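Local coordinates for seryl-tRNA synthetase (Pyrococcus horikoshii, PDB 2ZR2), which catalyses the ATP-dependent attachment of serine to tRNA(Ser), and probably also to tRNA(Sec), as a homodimeric class II aminoacyl-tRNA synthetase, at residues Ile250-His255 and Phe302-Gln307; Ile200-Asp205 and Thr406-Ser411; Leu139-Glu144 and Gln365-Glu370; Tyr356-Trp361 and Glu370-Ser375. All coordinates share one frame; numbering follows the deposited sequence.

Contact 1: Ile250-His255 and Phe302-Gln307. With AMP (adenosine monophosphate), chain C.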
# COMPACT_ATOMS: atom_id res chain seq x y z
N ILE A 250 -6.66 -0.18 2.18
CA ILE A 250 -7.41 -1.36 2.55
C ILE A 250 -6.69 -2.18 3.61
O ILE A 250 -5.47 -2.38 3.55
CB ILE A 250 -7.67 -2.26 1.33
CG1 ILE A 250 -6.35 -2.67 0.69
CG2 ILE A 250 -8.52 -1.51 0.31
CD1 ILE A 250 -6.52 -3.75 -0.31
N PRO A 251 -7.43 -2.66 4.62
CA PRO A 251 -6.88 -3.47 5.71
C PRO A 251 -6.89 -4.95 5.36
O PRO A 251 -6.34 -5.78 6.08
CB PRO A 251 -7.81 -3.16 6.87
CG PRO A 251 -9.12 -2.96 6.18
CD PRO A 251 -8.76 -2.12 4.99
N THR A 252 -7.51 -5.25 4.22
CA THR A 252 -7.64 -6.61 3.72
C THR A 252 -8.27 -6.56 2.32
O THR A 252 -9.07 -5.68 2.04
CB THR A 252 -8.54 -7.45 4.67
OG1 THR A 252 -9.02 -8.60 3.98
CG2 THR A 252 -9.72 -6.62 5.17
N ALA A 253 -7.93 -7.49 1.45
CA ALA A 253 -8.48 -7.48 0.10
C ALA A 253 -9.97 -7.74 0.17
O ALA A 253 -10.72 -7.43 -0.77
CB ALA A 253 -7.81 -8.51 -0.74
N GLU A 254 -10.40 -8.32 1.29
CA GLU A 254 -11.81 -8.60 1.52
C GLU A 254 -12.67 -7.40 1.12
O GLU A 254 -13.63 -7.53 0.36
CB GLU A 254 -12.04 -8.89 3.01
CG GLU A 254 -13.50 -9.08 3.42
CD GLU A 254 -13.71 -8.97 4.92
OE1 GLU A 254 -12.79 -9.40 5.66
OE2 GLU A 254 -14.79 -8.47 5.36
N HIS A 255 -12.29 -6.22 1.62
CA HIS A 255 -13.04 -4.99 1.36
C HIS A 255 -13.18 -4.58 -0.09
O HIS A 255 -14.29 -4.30 -0.53
CB HIS A 255 -12.47 -3.85 2.20
CG HIS A 255 -12.57 -4.08 3.67
ND1 HIS A 255 -12.14 -3.17 4.61
CD2 HIS A 255 -13.08 -5.13 4.37
CE1 HIS A 255 -12.38 -3.64 5.82
NE2 HIS A 255 -12.96 -4.83 5.70
N PHE A 302 1.15 -6.14 6.04
CA PHE A 302 1.40 -7.55 5.76
C PHE A 302 0.70 -7.94 4.48
O PHE A 302 -0.22 -7.26 4.04
CB PHE A 302 0.94 -8.46 6.90
CG PHE A 302 -0.49 -8.27 7.30
CD1 PHE A 302 -0.88 -7.17 8.06
CD2 PHE A 302 -1.47 -9.19 6.93
CE1 PHE A 302 -2.22 -6.99 8.44
CE2 PHE A 302 -2.81 -9.03 7.31
CZ PHE A 302 -3.18 -7.92 8.07
N HIS A 303 1.15 -9.03 3.89
CA HIS A 303 0.58 -9.56 2.67
C HIS A 303 -0.42 -10.64 3.01
O HIS A 303 -0.21 -11.42 3.95
CB HIS A 303 1.70 -10.13 1.83
CG HIS A 303 2.69 -9.10 1.40
ND1 HIS A 303 3.99 -9.42 1.05
CD2 HIS A 303 2.58 -7.76 1.24
CE1 HIS A 303 4.63 -8.32 0.69
NE2 HIS A 303 3.79 -7.30 0.80
N LYS A 304 -1.52 -10.68 2.28
CA LYS A 304 -2.53 -11.69 2.55
C LYS A 304 -3.35 -12.10 1.35
O LYS A 304 -3.88 -11.27 0.61
CB LYS A 304 -3.47 -11.22 3.66
CG LYS A 304 -4.58 -12.23 3.94
CD LYS A 304 -5.34 -11.94 5.25
CE LYS A 304 -6.04 -10.59 5.20
NZ LYS A 304 -6.81 -10.43 3.93
N VAL A 305 -3.42 -13.40 1.14
CA VAL A 305 -4.20 -13.98 0.06
C VAL A 305 -5.56 -14.23 0.71
O VAL A 305 -5.65 -14.96 1.70
CB VAL A 305 -3.58 -15.30 -0.38
CG1 VAL A 305 -4.46 -15.98 -1.40
CG2 VAL A 305 -2.18 -15.04 -0.96
N GLU A 306 -6.62 -13.63 0.18
CA GLU A 306 -7.94 -13.79 0.79
C GLU A 306 -8.99 -14.49 -0.06
O GLU A 306 -9.06 -14.31 -1.27
CB GLU A 306 -8.46 -12.41 1.23
CG GLU A 306 -9.79 -12.44 1.93
CD GLU A 306 -9.68 -12.48 3.44
OE1 GLU A 306 -8.76 -13.16 3.95
OE2 GLU A 306 -10.53 -11.85 4.12
N GLN A 307 -9.81 -15.30 0.59
CA GLN A 307 -10.88 -16.00 -0.10
C GLN A 307 -12.13 -15.16 0.07
O GLN A 307 -12.47 -14.78 1.20
CB GLN A 307 -11.18 -17.37 0.52
CG GLN A 307 -10.06 -18.41 0.57
CD GLN A 307 -10.52 -19.65 1.36
OE1 GLN A 307 -11.44 -20.35 0.94
NE2 GLN A 307 -9.90 -19.90 2.50
P AMP C . -8.96 -10.29 10.03
O1P AMP C . -9.77 -11.52 10.11
O2P AMP C . -8.78 -9.49 8.66
O3P AMP C . -8.65 -9.37 11.34
O5' AMP C . -7.47 -10.92 10.00
C5' AMP C . -7.21 -12.14 9.30
C4' AMP C . -5.74 -12.54 9.41
O4' AMP C . -4.89 -11.47 8.95
C3' AMP C . -5.30 -12.79 10.84
O3' AMP C . -5.69 -14.10 11.24
C2' AMP C . -3.80 -12.77 10.66
O2' AMP C . -3.37 -13.98 10.03
C1' AMP C . -3.62 -11.57 9.71
N9 AMP C . -3.44 -10.31 10.49
C8 AMP C . -4.42 -9.53 10.99
N7 AMP C . -3.87 -8.46 11.58
C5 AMP C . -2.55 -8.57 11.45
C6 AMP C . -1.47 -7.77 11.85
N6 AMP C . -1.68 -6.65 12.50
N1 AMP C . -0.21 -8.16 11.55
C2 AMP C . 0.02 -9.30 10.87
N3 AMP C . -1.00 -10.08 10.48
C4 AMP C . -2.28 -9.73 10.76
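Thr252, Ala253 and Glu254, the Thr-X-Glu loop of the seryl-tRNA synthetase active site, lie against Lys304 and Glu306 on the motif 2 strand 301-311. The loop and Glu306 are predicted to bind L-serine. Lys304 NZ donates to Thr252 OG1 across 2.9 Å. The lysine chain leaves the strand extended and then bends at its last two torsions (chi3 62°, chi4 48°), which turns its ammonium group to that hydroxyl and, at 3.4 Å from NZ, weakly to Glu306 OE1 in a salt bridge. Thr252 OG1 also accepts from Glu254 N (3.0 Å), a capping bond at the turn that leads into the helix, and the same oxygen thus serves both loop and strand. Glu254 and Glu306 run side by side in one direction with carboxylate planes nearly parallel, OE1 of Glu254 3.7 Å from OE2 of Glu306; Glu254 OE2 is held by Gln381. Earlier on the strand, the Phe302 ring lies face-on to the adenine of AMP, whose C4 sits 3.3 Å above the ring plane toward its rim. A leucine in place of Phe302 would probably leave this adenine face without its flat aromatic platform and the base freer to tilt. The paired acidic groups beside the lysine make a strongly polar pocket, consistent with holding the ammonium group of serine.

Contact 2: Ile200-Asp205 and Thr406-Ser411. With AMP (adenosine monophosphate), chain C.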
# COMPACT_ATOMS: atom_id res chain seq x y z
N ILE A 200 2.51 -16.69 -1.00
CA ILE A 200 1.44 -16.08 -1.77
C ILE A 200 1.11 -16.98 -2.97
O ILE A 200 -0.05 -17.30 -3.21
CB ILE A 200 1.86 -14.68 -2.26
CG1 ILE A 200 1.88 -13.73 -1.07
CG2 ILE A 200 0.91 -14.16 -3.36
CD1 ILE A 200 2.35 -12.33 -1.43
N ARG A 201 2.13 -17.38 -3.73
CA ARG A 201 1.89 -18.25 -4.88
C ARG A 201 1.23 -19.57 -4.49
O ARG A 201 0.25 -19.99 -5.11
CB ARG A 201 3.18 -18.54 -5.66
CG ARG A 201 3.43 -17.58 -6.81
CD ARG A 201 2.15 -17.28 -7.60
NE ARG A 201 1.64 -18.40 -8.40
CZ ARG A 201 2.15 -18.79 -9.57
NH1 ARG A 201 1.60 -19.80 -10.22
NH2 ARG A 201 3.20 -18.17 -10.09
N PHE A 202 1.79 -20.23 -3.48
CA PHE A 202 1.23 -21.49 -3.00
C PHE A 202 -0.27 -21.28 -2.77
O PHE A 202 -1.10 -21.90 -3.42
CB PHE A 202 1.93 -21.88 -1.70
CG PHE A 202 1.33 -23.05 -1.01
CD1 PHE A 202 1.28 -24.29 -1.64
CD2 PHE A 202 0.79 -22.93 0.27
CE1 PHE A 202 0.69 -25.39 -1.00
CE2 PHE A 202 0.20 -24.01 0.93
CZ PHE A 202 0.14 -25.25 0.30
N ALA A 203 -0.60 -20.37 -1.86
CA ALA A 203 -1.99 -20.07 -1.53
C ALA A 203 -2.79 -19.83 -2.79
O ALA A 203 -3.86 -20.42 -2.99
CB ALA A 203 -2.06 -18.84 -0.65
N LEU A 204 -2.27 -18.94 -3.61
CA LEU A 204 -2.89 -18.56 -4.86
C LEU A 204 -3.18 -19.75 -5.80
O LEU A 204 -4.28 -19.86 -6.33
CB LEU A 204 -1.99 -17.55 -5.54
CG LEU A 204 -2.69 -16.39 -6.21
CD1 LEU A 204 -3.87 -15.92 -5.37
CD2 LEU A 204 -1.68 -15.28 -6.37
N ASP A 205 -2.20 -20.64 -5.98
CA ASP A 205 -2.39 -21.80 -6.86
C ASP A 205 -3.52 -22.72 -6.43
O ASP A 205 -4.36 -23.14 -7.23
CB ASP A 205 -1.11 -22.63 -6.95
CG ASP A 205 -0.02 -21.96 -7.78
OD1 ASP A 205 -0.34 -21.07 -8.59
OD2 ASP A 205 1.15 -22.34 -7.63
N THR A 406 -9.20 -16.07 5.38
CA THR A 406 -7.80 -15.96 5.07
C THR A 406 -7.46 -17.21 4.30
O THR A 406 -8.15 -18.22 4.44
CB THR A 406 -6.98 -15.96 6.37
OG1 THR A 406 -7.52 -14.98 7.27
CG2 THR A 406 -5.52 -15.65 6.11
N ALA A 407 -6.44 -17.14 3.46
CA ALA A 407 -5.94 -18.32 2.77
C ALA A 407 -4.60 -18.38 3.49
O ALA A 407 -4.30 -19.33 4.21
CB ALA A 407 -5.74 -18.06 1.29
N ILE A 408 -3.82 -17.33 3.32
CA ILE A 408 -2.54 -17.20 3.99
C ILE A 408 -2.17 -15.73 4.11
O ILE A 408 -2.21 -14.97 3.14
CB ILE A 408 -1.41 -17.90 3.26
CG1 ILE A 408 -1.55 -19.41 3.40
CG2 ILE A 408 -0.06 -17.47 3.87
CD1 ILE A 408 -0.46 -20.19 2.67
N ALA A 409 -1.84 -15.34 5.33
CA ALA A 409 -1.40 -13.99 5.58
C ALA A 409 0.06 -14.34 5.86
O ALA A 409 0.36 -14.98 6.86
CB ALA A 409 -2.09 -13.43 6.80
N THR A 410 0.94 -13.97 4.94
CA THR A 410 2.35 -14.31 5.06
C THR A 410 3.00 -14.00 6.40
O THR A 410 3.71 -14.84 6.94
CB THR A 410 3.18 -13.67 3.91
OG1 THR A 410 3.05 -12.24 3.95
CG2 THR A 410 2.69 -14.18 2.57
N SER A 411 2.74 -12.82 6.94
CA SER A 411 3.31 -12.42 8.23
C SER A 411 3.27 -13.59 9.24
O SER A 411 4.31 -14.11 9.63
CB SER A 411 2.50 -11.25 8.79
OG SER A 411 1.10 -11.60 8.77
P AMP C . -8.96 -10.29 10.03
O1P AMP C . -9.77 -11.52 10.11
O2P AMP C . -8.78 -9.49 8.66
O3P AMP C . -8.65 -9.37 11.34
O5' AMP C . -7.47 -10.92 10.00
C5' AMP C . -7.21 -12.14 9.30
C4' AMP C . -5.74 -12.54 9.41
O4' AMP C . -4.89 -11.47 8.95
C3' AMP C . -5.30 -12.79 10.84
O3' AMP C . -5.69 -14.10 11.24
C2' AMP C . -3.80 -12.77 10.66
O2' AMP C . -3.37 -13.98 10.03
C1' AMP C . -3.62 -11.57 9.71
N9 AMP C . -3.44 -10.31 10.49
C8 AMP C . -4.42 -9.53 10.99
N7 AMP C . -3.87 -8.46 11.58
C5 AMP C . -2.55 -8.57 11.45
C6 AMP C . -1.47 -7.77 11.85
N6 AMP C . -1.68 -6.65 12.50
N1 AMP C . -0.21 -8.16 11.55
C2 AMP C . 0.02 -9.30 10.87
N3 AMP C . -1.00 -10.08 10.48
C4 AMP C . -2.28 -9.73 10.76
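The Phe202 ring meets Ile408 with its edge: CD1 of Ile408 lies near the ring plane, 3.9 Å from Phe202 CD2, and the two side chains cross at about a right angle. Leu330, Leu334, Val433 and Leu434 also touch this ring. The other flat group, the Arg201 guanidinium, takes no part across the contact and has Asp205 OD1 at its edge, in plane, with NH1 2.8 Å from OD1 on the syn lone pair. One turn of helix 190-209 thus presents an apolar side to Thr406-Ser411, where motif 3 passes from strand to helix. Ala203 CB sits 4.2 Å from Ala407 CB and touches Ile408 CD1 as well. Ala407 and Ile408 both face Val305 in a classic beta bulge. At the far end, Ile200 CG1 packs on Thr410 CG2 at 3.8 Å. The torsion of Thr410 (chi1 60°) sets this methyl toward the helix while its OG1 bonds to Asp196. On the ligand side, Ser411 OG donates to N3 of the AMP adenine over 3.1 Å. Ile200 also packs on Leu197 of the second subunit. The motif 3 turn therefore has two chemistries: methyl groups seat it on the dimer-interface helix, and a hydroxyl binds the base.

Contact 3: Leu139-Glu144 and Gln365-Glu370. With AMP (adenosine monophosphate), chain C; SO4 (sulfate ion), chain E.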
# COMPACT_ATOMS: atom_id res chain seq x y z
N LEU A 139 4.33 -27.76 28.85
CA LEU A 139 3.49 -28.95 28.90
C LEU A 139 2.09 -28.76 29.47
O LEU A 139 1.11 -29.24 28.90
CB LEU A 139 4.24 -30.06 29.65
CG LEU A 139 3.73 -31.51 29.67
CD1 LEU A 139 2.79 -31.67 30.84
CD2 LEU A 139 3.07 -31.87 28.33
N GLU A 140 1.97 -28.06 30.58
CA GLU A 140 0.63 -27.89 31.12
C GLU A 140 -0.19 -26.97 30.21
O GLU A 140 -1.23 -27.40 29.68
CB GLU A 140 0.70 -27.33 32.55
CG GLU A 140 -0.52 -27.67 33.41
CD GLU A 140 -0.33 -27.34 34.89
OE1 GLU A 140 -1.25 -27.62 35.69
OE2 GLU A 140 0.74 -26.80 35.24
N ARG A 141 0.27 -25.74 29.99
CA ARG A 141 -0.47 -24.80 29.14
C ARG A 141 -0.89 -25.46 27.83
O ARG A 141 -2.01 -25.25 27.35
CB ARG A 141 0.34 -23.53 28.84
CG ARG A 141 -0.40 -22.53 27.93
CD ARG A 141 0.18 -21.11 27.99
NE ARG A 141 1.49 -20.98 27.37
CZ ARG A 141 2.43 -20.11 27.75
NH1 ARG A 141 2.20 -19.28 28.75
NH2 ARG A 141 3.59 -20.07 27.13
N PHE A 142 -0.01 -26.25 27.25
CA PHE A 142 -0.36 -26.91 26.01
C PHE A 142 -1.57 -27.82 26.21
O PHE A 142 -2.61 -27.64 25.55
CB PHE A 142 0.81 -27.72 25.48
CG PHE A 142 0.43 -28.65 24.36
CD1 PHE A 142 0.06 -29.97 24.63
CD2 PHE A 142 0.39 -28.19 23.05
CE1 PHE A 142 -0.36 -30.82 23.61
CE2 PHE A 142 -0.03 -29.03 22.02
CZ PHE A 142 -0.40 -30.36 22.30
N LEU A 143 -1.44 -28.78 27.13
CA LEU A 143 -2.48 -29.76 27.43
C LEU A 143 -3.82 -29.16 27.79
O LEU A 143 -4.86 -29.74 27.50
CB LEU A 143 -2.03 -30.68 28.55
CG LEU A 143 -0.77 -31.50 28.28
CD1 LEU A 143 -0.28 -32.11 29.57
CD2 LEU A 143 -1.04 -32.57 27.25
N GLU A 144 -3.78 -28.00 28.42
CA GLU A 144 -5.01 -27.30 28.79
C GLU A 144 -5.68 -26.80 27.51
O GLU A 144 -6.84 -27.10 27.24
CB GLU A 144 -4.70 -26.11 29.69
CG GLU A 144 -5.45 -26.12 31.00
CD GLU A 144 -6.92 -25.82 30.83
OE1 GLU A 144 -7.24 -24.67 30.44
OE2 GLU A 144 -7.75 -26.72 31.10
N GLN A 365 6.39 -19.65 21.43
CA GLN A 365 5.55 -18.91 22.35
C GLN A 365 4.90 -19.78 23.41
O GLN A 365 4.49 -19.28 24.45
CB GLN A 365 4.44 -18.21 21.59
CG GLN A 365 4.88 -17.06 20.71
CD GLN A 365 3.70 -16.34 20.11
OE1 GLN A 365 2.77 -15.97 20.81
NE2 GLN A 365 3.73 -16.16 18.79
N GLY A 366 4.80 -21.07 23.14
CA GLY A 366 4.15 -21.95 24.09
C GLY A 366 2.64 -21.77 24.00
O GLY A 366 1.94 -22.02 24.97
N LYS A 367 2.12 -21.34 22.86
CA LYS A 367 0.67 -21.16 22.74
C LYS A 367 0.10 -21.21 21.31
O LYS A 367 0.85 -21.28 20.34
CB LYS A 367 0.27 -19.85 23.41
CG LYS A 367 1.25 -18.75 23.20
CD LYS A 367 0.87 -17.47 23.94
CE LYS A 367 1.14 -17.53 25.45
NZ LYS A 367 0.93 -16.17 26.09
N PHE A 368 -1.22 -21.23 21.21
CA PHE A 368 -1.89 -21.23 19.91
C PHE A 368 -2.20 -19.77 19.56
O PHE A 368 -2.75 -19.04 20.38
CB PHE A 368 -3.23 -21.99 19.96
CG PHE A 368 -3.10 -23.48 20.15
CD1 PHE A 368 -3.00 -24.03 21.41
CD2 PHE A 368 -3.13 -24.33 19.05
CE1 PHE A 368 -2.94 -25.41 21.59
CE2 PHE A 368 -3.06 -25.71 19.21
CZ PHE A 368 -2.97 -26.25 20.48
N ARG A 369 -1.85 -19.35 18.34
CA ARG A 369 -2.13 -17.96 17.94
C ARG A 369 -2.91 -17.96 16.63
O ARG A 369 -2.68 -18.80 15.76
CB ARG A 369 -0.83 -17.18 17.76
CG ARG A 369 0.17 -17.30 18.88
CD ARG A 369 -0.48 -16.94 20.20
NE ARG A 369 -1.17 -15.65 20.17
CZ ARG A 369 -0.56 -14.47 20.06
NH1 ARG A 369 -1.30 -13.37 20.04
NH2 ARG A 369 0.76 -14.37 19.96
N GLU A 370 -3.83 -17.01 16.49
CA GLU A 370 -4.62 -16.92 15.27
C GLU A 370 -3.73 -16.77 14.07
O GLU A 370 -2.77 -16.01 14.07
CB GLU A 370 -5.57 -15.73 15.30
CG GLU A 370 -6.31 -15.53 13.99
CD GLU A 370 -7.09 -14.25 13.94
OE1 GLU A 370 -7.54 -13.86 12.83
OE2 GLU A 370 -7.26 -13.62 15.01
P AMP C . -8.96 -10.29 10.03
O1P AMP C . -9.77 -11.52 10.11
O2P AMP C . -8.78 -9.49 8.66
O3P AMP C . -8.65 -9.37 11.34
O5' AMP C . -7.47 -10.92 10.00
C5' AMP C . -7.21 -12.14 9.30
C4' AMP C . -5.74 -12.54 9.41
O4' AMP C . -4.89 -11.47 8.95
C3' AMP C . -5.30 -12.79 10.84
O3' AMP C . -5.69 -14.10 11.24
C2' AMP C . -3.80 -12.77 10.66
O2' AMP C . -3.37 -13.98 10.03
C1' AMP C . -3.62 -11.57 9.71
N9 AMP C . -3.44 -10.31 10.49
C8 AMP C . -4.42 -9.53 10.99
N7 AMP C . -3.87 -8.46 11.58
C5 AMP C . -2.55 -8.57 11.45
C6 AMP C . -1.47 -7.77 11.85
N6 AMP C . -1.68 -6.65 12.50
N1 AMP C . -0.21 -8.16 11.55
C2 AMP C . 0.02 -9.30 10.87
N3 AMP C . -1.00 -10.08 10.48
C4 AMP C . -2.28 -9.73 10.76
S SO4 E . 0.74 -10.44 22.00
O1 SO4 E . 1.19 -9.21 21.33
O2 SO4 E . 1.80 -11.46 21.91
O3 SO4 E . 0.43 -10.17 23.42
O4 SO4 E . -0.49 -10.91 21.33
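Arg141 reaches from helix 139-146 to the carbonyl of Gly366, its NE donating to Gly366 O across 2.7 Å. The chain starts with CG anti to the backbone N (chi1 179°), runs on extended, and turns at chi3 (70°), which brings the guanidinium edge to the oxygen; the donor stands above the carbonyl plane. NH2 makes a weak second bond to Gly366 O and lies 2.9 Å from Gln365 O. Over the guanidinium face, Lys367 CE sits above the centre, 3.7 Å from the plane. The lysine chain bends at chi3 and crosses the arginine obliquely, NZ ending 4.3 Å from Arg141 NH1, two like charges that would tend to repel, in a part of the contact where Arg141 is exposed. The contact ties the short helix to the turn of the beta hairpin formed by strands 354-362 and 367-378 in the class II catalytic core. Next to this polar group, Phe142 CE2 and Phe368 CZ approach to 4.3 Å, and each ring meets Trp361 edge-to-face. Past the turn, the folds of Arg369 at chi2 and chi3 carry NH2 back to Gln365 OE1 (2.7 Å), on a lone pair, while NH1 bonds O4 of a sulfate ion, probably from the crystallisation liquor. Glu370 is instead fully extended and takes the ribose O3' of AMP at OE1, although the refined separation is doubtfully short.

Contact 4: Tyr356-Trp361 and Glu370-Ser375. With AMP (adenosine monophosphate), chain C.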
# COMPACT_ATOMS: atom_id res chain seq x y z
N TYR A 356 -14.99 -18.91 12.29
CA TYR A 356 -14.04 -19.96 12.62
C TYR A 356 -12.65 -19.37 12.44
O TYR A 356 -12.39 -18.71 11.44
CB TYR A 356 -14.16 -21.13 11.65
CG TYR A 356 -15.39 -21.98 11.85
CD1 TYR A 356 -16.14 -22.41 10.75
CD2 TYR A 356 -15.81 -22.35 13.12
CE1 TYR A 356 -17.27 -23.20 10.92
CE2 TYR A 356 -16.94 -23.14 13.30
CZ TYR A 356 -17.67 -23.56 12.19
OH TYR A 356 -18.79 -24.33 12.36
N ASP A 357 -11.76 -19.59 13.40
CA ASP A 357 -10.38 -19.10 13.32
C ASP A 357 -9.45 -20.29 13.40
O ASP A 357 -9.75 -21.26 14.09
CB ASP A 357 -10.03 -18.18 14.50
CG ASP A 357 -10.60 -16.78 14.38
OD1 ASP A 357 -11.52 -16.54 13.56
OD2 ASP A 357 -10.13 -15.90 15.13
N ILE A 358 -8.33 -20.23 12.70
CA ILE A 358 -7.34 -21.29 12.80
C ILE A 358 -6.22 -20.71 13.65
O ILE A 358 -5.60 -19.72 13.27
CB ILE A 358 -6.72 -21.66 11.45
CG1 ILE A 358 -7.79 -22.15 10.48
CG2 ILE A 358 -5.64 -22.73 11.68
CD1 ILE A 358 -7.23 -22.67 9.14
N GLU A 359 -5.99 -21.31 14.81
CA GLU A 359 -4.92 -20.84 15.68
C GLU A 359 -3.83 -21.86 15.60
O GLU A 359 -4.04 -23.03 15.94
CB GLU A 359 -5.41 -20.68 17.12
CG GLU A 359 -6.31 -19.47 17.34
CD GLU A 359 -7.11 -19.52 18.64
OE1 GLU A 359 -7.93 -18.61 18.89
OE2 GLU A 359 -6.92 -20.48 19.42
N ALA A 360 -2.66 -21.43 15.13
CA ALA A 360 -1.51 -22.31 14.98
C ALA A 360 -0.78 -22.47 16.30
O ALA A 360 -0.76 -21.56 17.13
CB ALA A 360 -0.57 -21.77 13.95
N TRP A 361 -0.19 -23.64 16.48
CA TRP A 361 0.58 -23.93 17.67
C TRP A 361 1.94 -23.26 17.46
O TRP A 361 2.59 -23.48 16.43
CB TRP A 361 0.78 -25.45 17.87
CG TRP A 361 1.72 -25.73 19.01
CD1 TRP A 361 2.98 -26.25 18.93
CD2 TRP A 361 1.53 -25.33 20.39
NE1 TRP A 361 3.60 -26.19 20.16
CE2 TRP A 361 2.74 -25.64 21.07
CE3 TRP A 361 0.47 -24.75 21.10
CZ2 TRP A 361 2.91 -25.37 22.46
CZ3 TRP A 361 0.64 -24.48 22.46
CH2 TRP A 361 1.85 -24.79 23.12
N GLU A 370 -3.83 -17.01 16.49
CA GLU A 370 -4.62 -16.92 15.27
C GLU A 370 -3.73 -16.77 14.07
O GLU A 370 -2.77 -16.01 14.07
CB GLU A 370 -5.57 -15.73 15.30
CG GLU A 370 -6.31 -15.53 13.99
CD GLU A 370 -7.09 -14.25 13.94
OE1 GLU A 370 -7.54 -13.86 12.83
OE2 GLU A 370 -7.26 -13.62 15.01
N VAL A 371 -4.08 -17.50 13.03
CA VAL A 371 -3.31 -17.45 11.81
C VAL A 371 -4.28 -17.25 10.62
O VAL A 371 -3.88 -16.78 9.57
CB VAL A 371 -2.46 -18.73 11.75
CG1 VAL A 371 -3.15 -19.81 10.96
CG2 VAL A 371 -1.08 -18.38 11.25
N VAL A 372 -5.55 -17.62 10.78
CA VAL A 372 -6.55 -17.38 9.72
C VAL A 372 -7.93 -17.22 10.32
O VAL A 372 -8.21 -17.69 11.42
CB VAL A 372 -6.63 -18.49 8.59
CG1 VAL A 372 -5.39 -19.31 8.55
CG2 VAL A 372 -7.87 -19.33 8.76
N SER A 373 -8.81 -16.56 9.58
CA SER A 373 -10.17 -16.37 10.06
C SER A 373 -11.20 -16.44 8.92
O SER A 373 -11.05 -15.78 7.88
CB SER A 373 -10.26 -15.05 10.80
OG SER A 373 -11.52 -14.93 11.43
N ALA A 374 -12.24 -17.25 9.12
CA ALA A 374 -13.32 -17.44 8.14
C ALA A 374 -14.64 -16.97 8.73
O ALA A 374 -15.07 -17.44 9.78
CB ALA A 374 -13.42 -18.91 7.75
N SER A 375 -15.31 -16.04 8.06
CA SER A 375 -16.57 -15.52 8.56
C SER A 375 -17.69 -15.60 7.54
O SER A 375 -17.48 -15.42 6.34
CB SER A 375 -16.41 -14.05 8.98
OG SER A 375 -15.18 -13.83 9.65
P AMP C . -8.96 -10.29 10.03
O1P AMP C . -9.77 -11.52 10.11
O2P AMP C . -8.78 -9.49 8.66
O3P AMP C . -8.65 -9.37 11.34
O5' AMP C . -7.47 -10.92 10.00
C5' AMP C . -7.21 -12.14 9.30
C4' AMP C . -5.74 -12.54 9.41
O4' AMP C . -4.89 -11.47 8.95
C3' AMP C . -5.30 -12.79 10.84
O3' AMP C . -5.69 -14.10 11.24
C2' AMP C . -3.80 -12.77 10.66
O2' AMP C . -3.37 -13.98 10.03
C1' AMP C . -3.62 -11.57 9.71
N9 AMP C . -3.44 -10.31 10.49
C8 AMP C . -4.42 -9.53 10.99
N7 AMP C . -3.87 -8.46 11.58
C5 AMP C . -2.55 -8.57 11.45
C6 AMP C . -1.47 -7.77 11.85
N6 AMP C . -1.68 -6.65 12.50
N1 AMP C . -0.21 -8.16 11.55
C2 AMP C . 0.02 -9.30 10.87
N3 AMP C . -1.00 -10.08 10.48
C4 AMP C . -2.28 -9.73 10.76
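Ile358 has the most surface covered here, within the antiparallel hairpin of strands 354-362 and 367-378 in the class II catalytic core, where segments 356-361 and 370-375 run at 157° to each other. Its carbonyl faces a classic beta bulge: Ile358 O accepts from Val371 N (2.7 Å), nearly in line with the C=O bond, and at greater length from Val372 N. The side chain packs on the same pair of valines, CG1 against Val372 CG2 at 3.3 Å and CG2 against Val371 CG1 at 3.9 Å. Toward the open end of the hairpin, Tyr356 and Ala374 form a hydrogen-bonded pair, and the nearly straight Ala374 N to Tyr356 O link measures 2.7 Å; the phenol OH turns elsewhere, to Lys354. On the sheet face opposite to Ile358, Glu370 and Asp357 bring two like charges close together, Glu370 OE2 3.7 Å from Asp357 OD2, with carboxylate planes 36° apart. An alanine here instead of Asp357 is likely to leave the Ser373 hydroxyl without its acceptor and free to turn beside the AMP phosphate. Within the bulge, Val371 O weakly accepts from the ribose O2'. Ser373 OG meets Asp357 OD1 from above the carboxylate plane, 2.7 Å away.

Overall arrangement
All four contacts reach AMP, which lies among them, with Glu285, Val299 and Arg283 also bonded to it. Contacts 1 and 2 have centres about 10 Å apart and join directly: Val305 N to Ile408 O is 2.8 Å, a probable hydrogen bond, setting motif 3 beside motif 2. Contact 2 reaches contact 4 through Thr406 OG1, 3.1 Å from Ser373 N. Contacts 3 and 4 share Glu370 and strand 367-378, and Trp361 packs on Gly366 and Lys367, where the hairpin turn enters the strand. Contact 3 lies at the outer end, its centre about 28 Å from that of contact 1, yet its strand runs inward to the ribose, while contacts 1 and 2 meet the adenine.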